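Local coordinates for CRISPR/cas2 protein (Pyrococcus horikoshii OT3, PDB 6K2E) that probably acts in CRISPR adaptation as a small dimeric Cas2 protein of ferredoxin-like fold, and may bind RNA, at residues E47-M50 and R51-I55. Residues are numbered along the deposited sequence; the frame is centred on the assembly and turned at random.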
ATOM      1  N   GLU A  47     -15.874  -2.227  11.326  1.00 25.62           N
ATOM      2  CA  GLU A  47     -17.000  -2.520  10.437  1.00 30.90           C
ATOM      3  C   GLU A  47     -16.527  -2.835   9.023  1.00 33.62           C
ATOM      4  O   GLU A  47     -17.018  -3.783   8.393  1.00 32.58           O
ATOM      5  CB  GLU A  47     -17.984  -1.348  10.429  1.00 31.06           C
ATOM      6  CG  GLU A  47     -19.368  -1.647   9.834  1.00 31.02           C
ATOM      7  CD  GLU A  47     -20.264  -0.404   9.793  1.00 39.74           C
ATOM      8  OE1 GLU A  47     -19.880   0.589   9.140  1.00 36.45           O
ATOM      9  OE2 GLU A  47     -21.341  -0.402  10.435  1.00 46.56           O
ATOM     10  N   LEU A  48     -15.545  -2.070   8.539  1.00 32.36           N
ATOM     11  CA  LEU A  48     -14.965  -2.283   7.222  1.00 26.28           C
ATOM     12  C   LEU A  48     -14.287  -3.636   7.130  1.00 30.80           C
ATOM     13  O   LEU A  48     -14.453  -4.352   6.136  1.00 29.74           O
ATOM     14  CB  LEU A  48     -13.960  -1.177   6.934  1.00 25.96           C
ATOM     15  CG  LEU A  48     -13.080  -1.369   5.711  1.00 26.51           C
ATOM     16  CD1 LEU A  48     -13.931  -1.397   4.436  1.00 30.92           C
ATOM     17  CD2 LEU A  48     -12.070  -0.263   5.666  1.00 28.80           C
ATOM     18  N   GLU A  49     -13.538  -4.006   8.174  1.00 32.16           N
ATOM     19  CA  GLU A  49     -12.817  -5.271   8.181  1.00 25.90           C
ATOM     20  C   GLU A  49     -13.768  -6.451   8.203  1.00 30.21           C
ATOM     21  O   GLU A  49     -13.519  -7.463   7.540  1.00 33.72           O
ATOM     22  CB  GLU A  49     -11.894  -5.319   9.383  1.00 24.65           C
ATOM     23  CG  GLU A  49     -10.884  -6.409   9.295  1.00 25.50           C
ATOM     24  CD  GLU A  49     -11.298  -7.601  10.073  1.00 27.84           C
ATOM     25  OE1 GLU A  49     -12.257  -7.475  10.857  1.00 30.56           O
ATOM     26  OE2 GLU A  49     -10.688  -8.664   9.877  1.00 32.37           O
ATOM     27  N   MET A  50     -14.867  -6.331   8.954  1.00 36.13           N
ATOM     28  CA  MET A  50     -15.879  -7.380   8.986  1.00 35.97           C
ATOM     29  C   MET A  50     -16.566  -7.514   7.630  1.00 34.22           C
ATOM     30  O   MET A  50     -16.821  -8.627   7.163  1.00 31.18           O
ATOM     31  CB  MET A  50     -16.900  -7.095  10.094  1.00 35.62           C
ATOM     32  CG  MET A  50     -18.023  -8.147  10.231  1.00 45.76           C
ATOM     33  SD  MET A  50     -19.575  -7.692   9.400  1.00 67.75           S
ATOM     34  CE  MET A  50     -20.819  -8.481  10.429  1.00 58.82           C
ATOM     35  N   ARG A  51     -16.884  -6.396   6.991  1.00 29.66           N
ATOM     36  CA  ARG A  51     -17.517  -6.485   5.687  1.00 31.50           C
ATOM     37  C   ARG A  51     -16.529  -6.957   4.618  1.00 36.65           C
ATOM     38  O   ARG A  51     -16.920  -7.704   3.710  1.00 35.50           O
ATOM     39  CB  ARG A  51     -18.152  -5.135   5.340  1.00 28.55           C
ATOM     40  CG  ARG A  51     -19.437  -4.876   6.137  1.00 31.40           C
ATOM     41  CD  ARG A  51     -19.932  -3.437   6.037  1.00 31.41           C
ATOM     42  NE  ARG A  51     -20.759  -3.248   4.848  1.00 39.37           N
ATOM     43  CZ  ARG A  51     -21.095  -2.061   4.348  1.00 42.91           C
ATOM     44  NH1 ARG A  51     -20.683  -0.946   4.942  1.00 40.07           N
ATOM     45  NH2 ARG A  51     -21.830  -1.986   3.244  1.00 35.01           N
ATOM     46  N   LEU A  52     -15.240  -6.602   4.753  1.00 35.96           N
ATOM     47  CA  LEU A  52     -14.215  -7.131   3.853  1.00 27.53           C
ATOM     48  C   LEU A  52     -14.034  -8.623   4.054  1.00 32.31           C
ATOM     49  O   LEU A  52     -13.871  -9.369   3.084  1.00 31.97           O
ATOM     50  CB  LEU A  52     -12.879  -6.431   4.091  1.00 23.18           C
ATOM     51  CG  LEU A  52     -12.638  -5.062   3.448  1.00 29.59           C
ATOM     52  CD1 LEU A  52     -11.471  -4.342   4.095  1.00 21.16           C
ATOM     53  CD2 LEU A  52     -12.420  -5.199   1.957  1.00 31.50           C
ATOM     54  N   LYS A  53     -14.131  -9.077   5.306  1.00 33.79           N
ATOM     55  CA  LYS A  53     -13.903 -10.482   5.615  1.00 34.42           C
ATOM     56  C   LYS A  53     -14.999 -11.367   5.040  1.00 35.25           C
ATOM     57  O   LYS A  53     -14.752 -12.539   4.727  1.00 36.87           O
ATOM     58  CB  LYS A  53     -13.804 -10.668   7.124  1.00 32.77           C
ATOM     59  CG  LYS A  53     -12.900 -11.800   7.551  1.00 39.08           C
ATOM     60  CD  LYS A  53     -12.611 -11.701   9.027  1.00 47.01           C
ATOM     61  CE  LYS A  53     -11.123 -11.860   9.273  1.00 55.37           C
ATOM     62  NZ  LYS A  53     -10.783 -11.511  10.675  1.00 45.55           N
ATOM     63  N   ARG A  54     -16.197 -10.819   4.861  1.00 36.89           N
ATOM     64  CA  ARG A  54     -17.287 -11.580   4.279  1.00 38.45           C
ATOM     65  C   ARG A  54     -17.253 -11.570   2.764  1.00 36.20           C
ATOM     66  O   ARG A  54     -17.962 -12.366   2.147  1.00 41.11           O
ATOM     67  CB  ARG A  54     -18.634 -11.033   4.777  1.00 43.55           C
ATOM     68  CG  ARG A  54     -18.764 -11.044   6.309  1.00 62.60           C
ATOM     69  CD  ARG A  54     -20.201 -11.011   6.847  1.00 66.41           C
ATOM     70  NE  ARG A  54     -21.144 -11.749   6.009  1.00 78.84           N
ATOM     71  CZ  ARG A  54     -21.317 -13.069   6.054  1.00 83.08           C
ATOM     72  NH1 ARG A  54     -20.639 -13.806   6.929  1.00 75.52           N
ATOM     73  NH2 ARG A  54     -22.194 -13.651   5.246  1.00 71.81           N
ATOM     74  N   ILE A  55     -16.386 -10.767   2.158  1.00 34.80           N
ATOM     75  CA  ILE A  55     -16.248 -10.714   0.708  1.00 32.81           C
ATOM     76  C   ILE A  55     -15.109 -11.601   0.238  1.00 33.82           C
ATOM     77  O   ILE A  55     -15.273 -12.382  -0.703  1.00 33.31           O
ATOM     78  CB  ILE A  55     -16.034  -9.262   0.232  1.00 30.75           C
ATOM     79  CG1 ILE A  55     -17.302  -8.429   0.351  1.00 30.73           C
ATOM     80  CG2 ILE A  55     -15.569  -9.246  -1.214  1.00 33.28           C
ATOM     81  CD1 ILE A  55     -17.119  -7.007  -0.151  1.00 23.22           C
TER
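The backbone N-H of Arg51 hydrogen-bonds to Glu47 O (N to O 3.0 Å), and the Arg51 side chain, with CG beside its own backbone N (chi1 -74°), runs back over that carbonyl toward the Glu47 carboxylate. Arg51 NH1 stays 4.5 Å from Glu47 OE1, too far for a salt bridge; Tyr27 OH of helix 17-27 hydrogen-bonds to both, so an arginine and a glutamate one turn apart share one hydroxyl. Leu52, one residue on, faces the interior: its CD1 lies 3.7 Å from CG of Leu48, the two branched chains slanting across each other. Both leucines belong on this buried side of helix 42-55, one of two helices packed on the antiparallel sheet of the ferredoxin-like fold common to Cas2 proteins; Leu52 also meets Val62 and Ile64 of strand 61-67, and Leu48 meets Tyr27. Lys53 lies alongside Glu49, and its NZ forms a salt bridge on the syn side of OE2 at 3.0 Å, the long lysine chain spanning the turn. The same OE2 accepts a hydrogen bond from His75 NE2 of the second subunit, whose Val77 packs against the Glu49 and Lys53 side chains, which places this ion pair at the dimer interface. Arg54 N hydrogen-bonds to Met50 O at 3.2 Å, its charged side chain suiting an exposed position.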